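Local coordinates for protein Tas1 (Pseudomonas aeruginosa, PDB 6OX6) that acts as a type VI secreted toxin that pyrophosphorylates adenosine nucleotides to (p)ppApp, draining ADP and ATP from competitor cells, at residues A[304-315]-A[359-370]; A[323-334]-A[346-354]. All coordinates share one frame; numbering follows the deposited sequence.

Overall arrangement
After the N-terminal helices and edge strand 277-280, the chain lays down strand 308-313, the first half of contact 1, then runs through helix 319-328 into the edge strand 332-336. Contact 2 (323-334 with 346-354) closes a short loop of 11 residues where strand 347-353 returns antiparallel to that edge. One more reversal brings strand 359-365 alongside 308-313, so contact 1 (304-315 with 359-370) closes a longer loop of 43 residues that encloses the whole of contact 2. The centres lie about 10 Å apart in one mixed sheet, joined where strands 347-353 and 359-365 pair. Contact 1 ties the middle of the sheet together; contact 2 builds its edge.

Contact 1: residues A[304-315]-A[359-370]; sequences IKDLARNTIIVE and PGEIQVNSPEMI. With ACT (acetate ion), chain I.
R309 and E361 stand side by side, the arginine CD 3.5 Å from E361 OE1; the guanidinium and carboxylate planes are turned 54° apart and the charged atoms do not meet. E361 CG, anti to the backbone N (chi1 167°), starts an extended chain that carries OE1 there. A water joins E361 OE1 to D306 OD2, which also forms salt bridges with K284 and K292. Further along this face, T311 OG1 and Q363 OE1 lie 4.1 Å apart and share a bridging water, while Q363 NE2 makes a weak bond to an acetate ion. Beneath run the two parallel strands of the mixed sheet's centre, linked by alternating backbone bonds, among them I312 N to Q363 O at 2.6 Å and 173°. The other face is largely apolar: I312 CD1 reaches I362 CG2 at 3.6 Å, and V364 CG1 touches V314 CG2 at 4.0 Å. Helix 256-273 covers this side, and its D264 takes the amide of N310, whose buried OD1 has no polar partner and rests on I362 CG2. I313 CG1 meets I370 CD1 at 3.5 Å, and its CG2 touches the P367 ring. S366, just before helix 367-373, is its N-cap, OG accepting weakly from M369 N.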
loop_
_atom_site.group_PDB
_atom_site.type_symbol
_atom_site.label_atom_id
_atom_site.label_comp_id
_atom_site.label_asym_id
_atom_site.label_seq_id
_atom_site.Cartn_x
_atom_site.Cartn_y
_atom_site.Cartn_z
ATOM N N ILE A 304 12.715 1.038 -2.272
ATOM C CA ILE A 304 11.696 1.760 -1.515
ATOM C C ILE A 304 11.047 2.803 -2.415
ATOM O O ILE A 304 11.723 3.510 -3.175
ATOM C CB ILE A 304 12.293 2.400 -0.246
ATOM C CG1 ILE A 304 11.190 3.089 0.558
ATOM C CG2 ILE A 304 13.392 3.397 -0.594
ATOM C CD1 ILE A 304 11.635 3.483 1.984
ATOM N N LYS A 305 9.722 2.920 -2.322
ATOM C CA LYS A 305 8.963 3.692 -3.293
ATOM C C LYS A 305 8.216 4.884 -2.699
ATOM O O LYS A 305 7.604 5.650 -3.459
ATOM C CB LYS A 305 7.981 2.765 -4.024
ATOM C CG LYS A 305 8.676 1.509 -4.577
ATOM C CD LYS A 305 7.727 0.600 -5.364
ATOM C CE LYS A 305 8.458 -0.636 -5.922
ATOM N NZ LYS A 305 9.043 -1.504 -4.832
ATOM N N ASP A 306 8.259 5.083 -1.382
ATOM C CA ASP A 306 7.473 6.141 -0.759
ATOM C C ASP A 306 8.345 7.106 0.029
ATOM O O ASP A 306 7.874 7.747 0.969
ATOM C CB ASP A 306 6.376 5.560 0.134
ATOM C CG ASP A 306 6.930 4.871 1.389
ATOM O OD1 ASP A 306 8.106 4.415 1.371
ATOM O OD2 ASP A 306 6.169 4.764 2.390
ATOM N N LEU A 307 9.618 7.235 -0.346
ATOM C CA LEU A 307 10.423 8.309 0.226
ATOM C C LEU A 307 9.752 9.660 -0.006
ATOM O O LEU A 307 9.608 10.470 0.921
ATOM C CB LEU A 307 11.839 8.270 -0.362
ATOM C CG LEU A 307 12.676 7.113 0.191
ATOM C CD1 LEU A 307 14.030 7.074 -0.491
ATOM C CD2 LEU A 307 12.837 7.242 1.716
ATOM N N ALA A 308 9.307 9.901 -1.229
ATOM C CA ALA A 308 8.455 11.027 -1.573
ATOM C C ALA A 308 7.049 10.502 -1.800
ATOM O O ALA A 308 6.860 9.465 -2.459
ATOM C CB ALA A 308 8.965 11.733 -2.837
ATOM N N ARG A 309 6.058 11.213 -1.269
ATOM C CA ARG A 309 4.701 10.718 -1.427
ATOM C C ARG A 309 3.713 11.856 -1.259
ATOM O O ARG A 309 4.001 12.847 -0.589
ATOM C CB ARG A 309 4.413 9.599 -0.425
ATOM C CG ARG A 309 4.485 10.028 1.016
ATOM C CD ARG A 309 3.851 8.959 1.889
ATOM N NE ARG A 309 3.708 9.426 3.260
ATOM C CZ ARG A 309 2.711 10.200 3.682
ATOM N NH1 ARG A 309 1.745 10.572 2.840
ATOM N NH2 ARG A 309 2.678 10.596 4.947
ATOM N N ASN A 310 2.537 11.704 -1.863
ATOM C CA ASN A 310 1.437 12.601 -1.548
ATOM C C ASN A 310 0.120 11.886 -1.816
ATOM O O ASN A 310 0.084 10.719 -2.214
ATOM C CB ASN A 310 1.534 13.927 -2.313
ATOM C CG ASN A 310 1.632 13.739 -3.800
ATOM O OD1 ASN A 310 0.795 13.064 -4.409
ATOM N ND2 ASN A 310 2.612 14.406 -4.417
ATOM N N THR A 311 -0.965 12.581 -1.545
ATOM C CA THR A 311 -2.309 12.056 -1.712
ATOM C C THR A 311 -3.119 13.058 -2.518
ATOM O O THR A 311 -3.087 14.263 -2.234
ATOM C CB THR A 311 -3.005 11.804 -0.342
ATOM O OG1 THR A 311 -2.189 10.961 0.485
ATOM C CG2 THR A 311 -4.351 11.131 -0.531
ATOM N N ILE A 312 -3.862 12.562 -3.501
ATOM C CA ILE A 312 -4.809 13.381 -4.237
ATOM C C ILE A 312 -6.213 13.043 -3.754
ATOM O O ILE A 312 -6.636 11.880 -3.779
ATOM C CB ILE A 312 -4.671 13.178 -5.748
ATOM C CG1 ILE A 312 -3.256 13.553 -6.202
ATOM C CG2 ILE A 312 -5.723 13.973 -6.471
ATOM C CD1 ILE A 312 -2.973 13.254 -7.674
ATOM N N ILE A 313 -6.929 14.048 -3.279
ATOM C CA ILE A 313 -8.288 13.859 -2.780
ATOM C C ILE A 313 -9.215 14.501 -3.792
ATOM O O ILE A 313 -9.124 15.709 -4.041
ATOM C CB ILE A 313 -8.481 14.462 -1.376
ATOM C CG1 ILE A 313 -7.523 13.812 -0.372
ATOM C CG2 ILE A 313 -9.933 14.337 -0.898
ATOM C CD1 ILE A 313 -6.274 14.639 -0.123
ATOM N N VAL A 314 -10.081 13.693 -4.404
ATOM C CA VAL A 314 -11.069 14.185 -5.356
ATOM C C VAL A 314 -12.379 13.480 -5.056
ATOM O O VAL A 314 -12.418 12.488 -4.330
ATOM C CB VAL A 314 -10.638 13.960 -6.824
ATOM C CG1 VAL A 314 -9.503 14.924 -7.214
ATOM C CG2 VAL A 314 -10.193 12.511 -7.041
ATOM N N GLU A 315 -13.464 14.000 -5.620
ATOM C CA GLU A 315 -14.757 13.365 -5.416
ATOM C C GLU A 315 -14.766 11.965 -6.023
ATOM O O GLU A 315 -13.938 11.621 -6.876
ATOM C CB GLU A 315 -15.869 14.223 -6.007
ATOM C CG GLU A 315 -15.966 15.563 -5.323
ATOM C CD GLU A 315 -16.366 15.441 -3.843
ATOM O OE1 GLU A 315 -17.022 14.436 -3.459
ATOM O OE2 GLU A 315 -16.017 16.353 -3.062
ATOM N N PRO A 359 11.580 6.400 -7.134
ATOM C CA PRO A 359 10.122 6.391 -7.279
ATOM C C PRO A 359 9.437 7.374 -6.340
ATOM O O PRO A 359 9.904 7.668 -5.234
ATOM C CB PRO A 359 9.734 4.937 -6.958
ATOM C CG PRO A 359 11.002 4.146 -7.135
ATOM C CD PRO A 359 12.110 5.098 -6.712
ATOM N N GLY A 360 8.336 7.932 -6.825
ATOM C CA GLY A 360 7.431 8.700 -5.996
ATOM C C GLY A 360 6.108 7.964 -5.897
ATOM O O GLY A 360 5.717 7.252 -6.819
ATOM N N GLU A 361 5.436 8.129 -4.767
ATOM C CA GLU A 361 4.133 7.513 -4.512
ATOM C C GLU A 361 3.037 8.569 -4.573
ATOM O O GLU A 361 3.112 9.579 -3.874
ATOM C CB GLU A 361 4.088 6.838 -3.138
ATOM C CG GLU A 361 2.664 6.462 -2.707
ATOM C CD GLU A 361 2.561 5.915 -1.270
ATOM O OE1 GLU A 361 2.342 6.714 -0.311
ATOM O OE2 GLU A 361 2.682 4.677 -1.098
ATOM N N ILE A 362 2.007 8.332 -5.385
ATOM C CA ILE A 362 0.836 9.208 -5.399
ATOM C C ILE A 362 -0.420 8.372 -5.163
ATOM O O ILE A 362 -0.793 7.547 -6.007
ATOM C CB ILE A 362 0.707 9.994 -6.705
ATOM C CG1 ILE A 362 1.922 10.883 -6.926
ATOM C CG2 ILE A 362 -0.526 10.849 -6.618
ATOM C CD1 ILE A 362 1.935 11.554 -8.304
ATOM N N GLN A 363 -1.098 8.617 -4.051
ATOM C CA GLN A 363 -2.345 7.928 -3.746
ATOM C C GLN A 363 -3.524 8.815 -4.100
ATOM O O GLN A 363 -3.429 10.041 -4.054
ATOM C CB GLN A 363 -2.432 7.574 -2.269
ATOM C CG GLN A 363 -1.409 6.586 -1.812
ATOM C CD GLN A 363 -1.623 6.243 -0.371
ATOM O OE1 GLN A 363 -1.207 6.974 0.522
ATOM N NE2 GLN A 363 -2.331 5.171 -0.133
ATOM N N VAL A 364 -4.648 8.188 -4.417
ATOM C CA VAL A 364 -5.861 8.909 -4.770
ATOM C C VAL A 364 -7.030 8.238 -4.080
ATOM O O VAL A 364 -7.129 7.004 -4.060
ATOM C CB VAL A 364 -6.114 8.943 -6.295
ATOM C CG1 VAL A 364 -7.109 10.019 -6.598
ATOM C CG2 VAL A 364 -4.809 9.165 -7.096
ATOM N N ASN A 365 -7.937 9.046 -3.545
ATOM C CA ASN A 365 -9.141 8.505 -2.924
ATOM C C ASN A 365 -10.140 9.632 -2.762
ATOM O O ASN A 365 -9.815 10.805 -2.958
ATOM C CB ASN A 365 -8.854 7.866 -1.562
ATOM C CG ASN A 365 -9.613 6.558 -1.369
ATOM O OD1 ASN A 365 -10.730 6.407 -1.866
ATOM N ND2 ASN A 365 -8.998 5.600 -0.685
ATOM N N SER A 366 -11.364 9.256 -2.392
ATOM C CA SER A 366 -12.430 10.197 -2.119
ATOM C C SER A 366 -12.396 10.656 -0.663
ATOM O O SER A 366 -11.762 10.023 0.195
ATOM C CB SER A 366 -13.779 9.555 -2.422
ATOM O OG SER A 366 -13.947 8.382 -1.648
ATOM N N PRO A 367 -13.066 11.769 -0.352
ATOM C CA PRO A 367 -13.165 12.169 1.061
ATOM C C PRO A 367 -13.879 11.132 1.917
ATOM O O PRO A 367 -13.505 10.940 3.084
ATOM C CB PRO A 367 -13.945 13.497 1.007
ATOM C CG PRO A 367 -13.803 13.987 -0.414
ATOM C CD PRO A 367 -13.719 12.741 -1.251
ATOM N N GLU A 368 -14.873 10.439 1.366
ATOM C CA GLU A 368 -15.617 9.468 2.161
ATOM C C GLU A 368 -14.719 8.322 2.602
ATOM O O GLU A 368 -14.781 7.875 3.756
ATOM C CB GLU A 368 -16.817 8.936 1.368
ATOM C CG GLU A 368 -17.907 9.974 1.124
ATOM C CD GLU A 368 -17.495 11.085 0.138
ATOM O OE1 GLU A 368 -16.468 10.925 -0.563
ATOM O OE2 GLU A 368 -18.193 12.127 0.069
HETATM N N MSE A 369 -13.885 7.839 1.689
HETATM C CA MSE A 369 -12.991 6.731 1.980
HETATM C C MSE A 369 -11.946 7.105 2.992
HETATM O O MSE A 369 -11.609 6.278 3.866
HETATM C CB MSE A 369 -12.304 6.292 0.692
HETATM C CG MSE A 369 -13.239 5.447 -0.165
HETATM SE SE MSE A 369 -14.067 4.049 0.948
HETATM C CE MSE A 369 -12.412 3.187 1.582
ATOM N N ILE A 370 -11.425 8.324 2.901
ATOM C CA ILE A 370 -10.390 8.792 3.823
ATOM C C ILE A 370 -10.973 9.013 5.212
ATOM O O ILE A 370 -10.367 8.645 6.226
ATOM C CB ILE A 370 -9.731 10.064 3.279
ATOM C CG1 ILE A 370 -8.774 9.676 2.137
ATOM C CG2 ILE A 370 -8.988 10.806 4.445
ATOM C CD1 ILE A 370 -8.457 10.794 1.183
HETATM C C ACT I . -5.051 6.813 2.135
HETATM O O ACT I . -4.398 5.770 2.435
HETATM O OXT ACT I . -5.352 7.797 2.873
HETATM C CH3 ACT I . -5.547 6.883 0.631
HETATM O O HOH W 1 10.912 6.296 -2.810
HETATM O O HOH W 2 3.224 5.903 2.200
HETATM O O HOH W 3 0.425 9.036 -0.087
HETATM O O HOH W 4 -2.258 8.855 2.305
#

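Contact 2: residues A[323-334]-A[346-354]; sequences AAELANRGAKVK and SGVNSTMNT. With ACT (acetate ion), chain E.
A beta hairpin at the sheet edge, with its preceding helix, brings 323-334 against 346-354. K332 and T351 form one hydrogen-bonded pair, K332 N to T351 O and T351 N to K332 O both 2.8 Å. K334 and N349 form the next, with K334 N 2.7 Å from N349 O. Between them the non-hydrogen-bonded pair V333 and S350 touches through V333 CG2 and S350 CB, 3.9 Å apart. The V333 and V348 side chains cross obliquely and meet through their CG1 atoms, that of V333 anti to the backbone N (chi1 177°). L326 from the helix sets CD1 3.5 Å from S350 OG, a hydroxyl held by I362 O of the next strand; A323 CB likewise rests on V348 CG2. A Schellman motif ends the helix, A331 N bonding to L326 O and G330 N to A327 O, with G330, of positive phi, as C-prime residue. A331 CB then packs on M352 CG at 3.7 Å, and the selenomethionine bends back to set CE beside R329 O. The K334 ammonium and N349 amide both bond weakly to one acetate oxygen. F61 of the neighbouring Pa14_01140 chain makes a cation-pi contact with K334. Strands 332-336 and 347-353 thus form an antiparallel beta hairpin edging the mixed sheet, helix 319-328 packed on its V333, S350 and V348 face and Pa14_01140 against its K332, T351, K334 and N349 face.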
loop_
_atom_site.group_PDB
_atom_site.type_symbol
_atom_site.label_atom_id
_atom_site.label_comp_id
_atom_site.label_asym_id
_atom_site.label_seq_id
_atom_site.Cartn_x
_atom_site.Cartn_y
_atom_site.Cartn_z
ATOM N N ALA A 323 -6.839 8.230 -11.778
ATOM C CA ALA A 323 -6.071 6.998 -11.954
ATOM C C ALA A 323 -5.554 6.856 -13.385
ATOM O O ALA A 323 -4.371 6.560 -13.610
ATOM C CB ALA A 323 -6.934 5.791 -11.585
ATOM N N ALA A 324 -6.445 7.039 -14.362
ATOM C CA ALA A 324 -6.061 6.939 -15.774
ATOM C C ALA A 324 -5.004 7.975 -16.136
ATOM O O ALA A 324 -4.122 7.719 -16.966
ATOM C CB ALA A 324 -7.292 7.118 -16.657
ATOM N N GLU A 325 -5.084 9.135 -15.491
ATOM C CA GLU A 325 -4.138 10.217 -15.728
ATOM C C GLU A 325 -2.725 9.825 -15.307
ATOM O O GLU A 325 -1.765 10.067 -16.039
ATOM C CB GLU A 325 -4.576 11.481 -14.985
ATOM C CG GLU A 325 -5.024 12.613 -15.897
ATOM C CD GLU A 325 -6.534 12.713 -16.002
ATOM O OE1 GLU A 325 -7.144 13.415 -15.169
ATOM O OE2 GLU A 325 -7.110 12.089 -16.918
ATOM N N LEU A 326 -2.598 9.219 -14.130
ATOM C CA LEU A 326 -1.292 8.807 -13.638
ATOM C C LEU A 326 -0.731 7.683 -14.502
ATOM O O LEU A 326 0.486 7.596 -14.728
ATOM C CB LEU A 326 -1.412 8.368 -12.163
ATOM C CG LEU A 326 -1.895 9.425 -11.148
ATOM C CD1 LEU A 326 -2.336 8.791 -9.825
ATOM C CD2 LEU A 326 -0.802 10.408 -10.868
ATOM N N ALA A 327 -1.612 6.793 -14.962
ATOM C CA ALA A 327 -1.197 5.719 -15.852
ATOM C C ALA A 327 -0.622 6.295 -17.134
ATOM O O ALA A 327 0.456 5.888 -17.581
ATOM C CB ALA A 327 -2.379 4.798 -16.154
ATOM N N ASN A 328 -1.308 7.287 -17.715
ATOM C CA ASN A 328 -0.823 7.887 -18.951
ATOM C C ASN A 328 0.528 8.566 -18.782
ATOM O O ASN A 328 1.213 8.813 -19.777
ATOM C CB ASN A 328 -1.856 8.873 -19.487
ATOM C CG ASN A 328 -3.042 8.164 -20.069
ATOM O OD1 ASN A 328 -2.901 7.072 -20.619
ATOM N ND2 ASN A 328 -4.221 8.737 -19.902
ATOM N N ARG A 329 0.943 8.866 -17.555
ATOM C CA ARG A 329 2.263 9.427 -17.318
ATOM C C ARG A 329 3.272 8.361 -16.936
ATOM O O ARG A 329 4.355 8.687 -16.440
ATOM C CB ARG A 329 2.176 10.512 -16.253
ATOM C CG ARG A 329 1.218 11.591 -16.689
ATOM C CD ARG A 329 1.252 12.728 -15.729
ATOM N NE ARG A 329 2.582 13.327 -15.682
ATOM C CZ ARG A 329 2.882 14.543 -16.125
ATOM N NH1 ARG A 329 1.947 15.316 -16.667
ATOM N NH2 ARG A 329 4.123 14.987 -16.019
ATOM N N GLY A 330 2.935 7.098 -17.174
ATOM C CA GLY A 330 3.849 6.011 -16.961
ATOM C C GLY A 330 3.872 5.454 -15.558
ATOM O O GLY A 330 4.647 4.530 -15.307
ATOM N N ALA A 331 3.076 5.999 -14.635
ATOM C CA ALA A 331 3.013 5.434 -13.290
ATOM C C ALA A 331 2.612 3.966 -13.339
ATOM O O ALA A 331 1.814 3.540 -14.179
ATOM C CB ALA A 331 2.011 6.199 -12.427
ATOM N N LYS A 332 3.049 3.247 -12.307
ATOM C CA LYS A 332 2.628 1.873 -12.054
ATOM C C LYS A 332 1.377 2.169 -11.213
ATOM O O LYS A 332 1.451 2.926 -10.242
ATOM C CB LYS A 332 3.669 1.123 -11.233
ATOM C CG LYS A 332 3.594 -0.390 -11.368
ATOM C CD LYS A 332 4.674 -1.073 -10.546
ATOM C CE LYS A 332 4.972 -2.466 -11.074
ATOM N NZ LYS A 332 3.760 -3.113 -11.651
ATOM N N VAL A 333 0.235 1.570 -11.542
ATOM C CA VAL A 333 -0.994 1.959 -10.853
ATOM C C VAL A 333 -1.687 0.728 -10.290
ATOM O O VAL A 333 -1.895 -0.253 -11.008
ATOM C CB VAL A 333 -1.947 2.721 -11.788
ATOM C CG1 VAL A 333 -3.246 3.045 -11.031
ATOM C CG2 VAL A 333 -1.270 4.010 -12.343
ATOM N N LYS A 334 -2.057 0.783 -9.008
ATOM C CA LYS A 334 -2.870 -0.245 -8.366
ATOM C C LYS A 334 -4.261 0.322 -8.085
ATOM O O LYS A 334 -4.405 1.276 -7.313
ATOM C CB LYS A 334 -2.223 -0.727 -7.062
ATOM C CG LYS A 334 -3.110 -1.708 -6.261
ATOM C CD LYS A 334 -2.269 -2.618 -5.365
ATOM C CE LYS A 334 -1.412 -1.801 -4.397
ATOM N NZ LYS A 334 -2.159 -1.477 -3.146
ATOM N N SER A 346 -11.108 0.558 -0.675
ATOM C CA SER A 346 -11.039 0.967 -2.077
ATOM C C SER A 346 -10.266 2.273 -2.193
ATOM O O SER A 346 -10.240 3.079 -1.264
ATOM C CB SER A 346 -12.435 1.119 -2.724
ATOM O OG SER A 346 -13.281 1.931 -1.929
ATOM N N GLY A 347 -9.620 2.467 -3.332
ATOM C CA GLY A 347 -8.728 3.594 -3.517
ATOM C C GLY A 347 -7.730 3.291 -4.619
ATOM O O GLY A 347 -7.745 2.226 -5.228
ATOM N N VAL A 348 -6.849 4.254 -4.859
ATOM C CA VAL A 348 -5.837 4.133 -5.901
ATOM C C VAL A 348 -4.482 4.369 -5.279
ATOM O O VAL A 348 -4.320 5.278 -4.457
ATOM C CB VAL A 348 -6.057 5.134 -7.054
ATOM C CG1 VAL A 348 -4.865 5.111 -8.043
ATOM C CG2 VAL A 348 -7.347 4.835 -7.732
ATOM N N ASN A 349 -3.508 3.564 -5.685
ATOM C CA ASN A 349 -2.113 3.808 -5.353
ATOM C C ASN A 349 -1.298 3.731 -6.635
ATOM O O ASN A 349 -1.583 2.927 -7.524
ATOM C CB ASN A 349 -1.597 2.804 -4.299
ATOM C CG ASN A 349 -0.295 3.247 -3.657
ATOM O OD1 ASN A 349 0.229 4.325 -3.951
ATOM N ND2 ASN A 349 0.214 2.432 -2.737
ATOM N N SER A 350 -0.298 4.584 -6.740
ATOM C CA SER A 350 0.516 4.575 -7.932
ATOM C C SER A 350 1.943 4.885 -7.543
ATOM O O SER A 350 2.206 5.552 -6.536
ATOM C CB SER A 350 0.011 5.583 -8.962
ATOM O OG SER A 350 0.279 6.902 -8.532
ATOM N N THR A 351 2.859 4.406 -8.365
ATOM C CA THR A 351 4.281 4.619 -8.180
ATOM C C THR A 351 4.802 5.294 -9.425
ATOM O O THR A 351 4.587 4.793 -10.537
ATOM C CB THR A 351 5.021 3.295 -7.968
ATOM O OG1 THR A 351 4.435 2.603 -6.863
ATOM C CG2 THR A 351 6.508 3.544 -7.704
HETATM N N MSE A 352 5.531 6.389 -9.260
HETATM C CA MSE A 352 6.083 7.089 -10.397
HETATM C C MSE A 352 7.577 7.127 -10.353
HETATM O O MSE A 352 8.151 7.507 -9.317
HETATM C CB MSE A 352 5.632 8.540 -10.367
HETATM C CG MSE A 352 4.194 8.703 -10.822
HETATM SE SE MSE A 352 4.135 9.979 -12.318
HETATM C CE MSE A 352 5.581 9.162 -13.371
ATOM N N ASN A 353 8.230 6.720 -11.435
ATOM C CA ASN A 353 9.685 6.820 -11.507
ATOM C C ASN A 353 10.035 8.235 -11.961
ATOM O O ASN A 353 9.830 8.590 -13.124
ATOM C CB ASN A 353 10.266 5.773 -12.450
ATOM C CG ASN A 353 10.249 4.368 -11.859
ATOM O OD1 ASN A 353 10.168 4.206 -10.642
ATOM N ND2 ASN A 353 10.348 3.346 -12.717
ATOM N N THR A 354 10.550 9.049 -11.050
ATOM C CA THR A 354 10.758 10.457 -11.348
ATOM C C THR A 354 12.113 10.683 -11.995
ATOM O O THR A 354 13.033 9.872 -11.872
ATOM C CB THR A 354 10.700 11.297 -10.086
ATOM O OG1 THR A 354 11.717 10.838 -9.188
ATOM C CG2 THR A 354 9.348 11.128 -9.412
HETATM C C ACT E . -2.691 1.186 0.095
HETATM O O ACT E . -1.733 0.753 -0.640
HETATM O OXT ACT E . -3.101 2.375 0.268
HETATM C CH3 ACT E . -3.468 0.095 0.886
HETATM O O HOH W 5 6.753 6.082 -13.860
#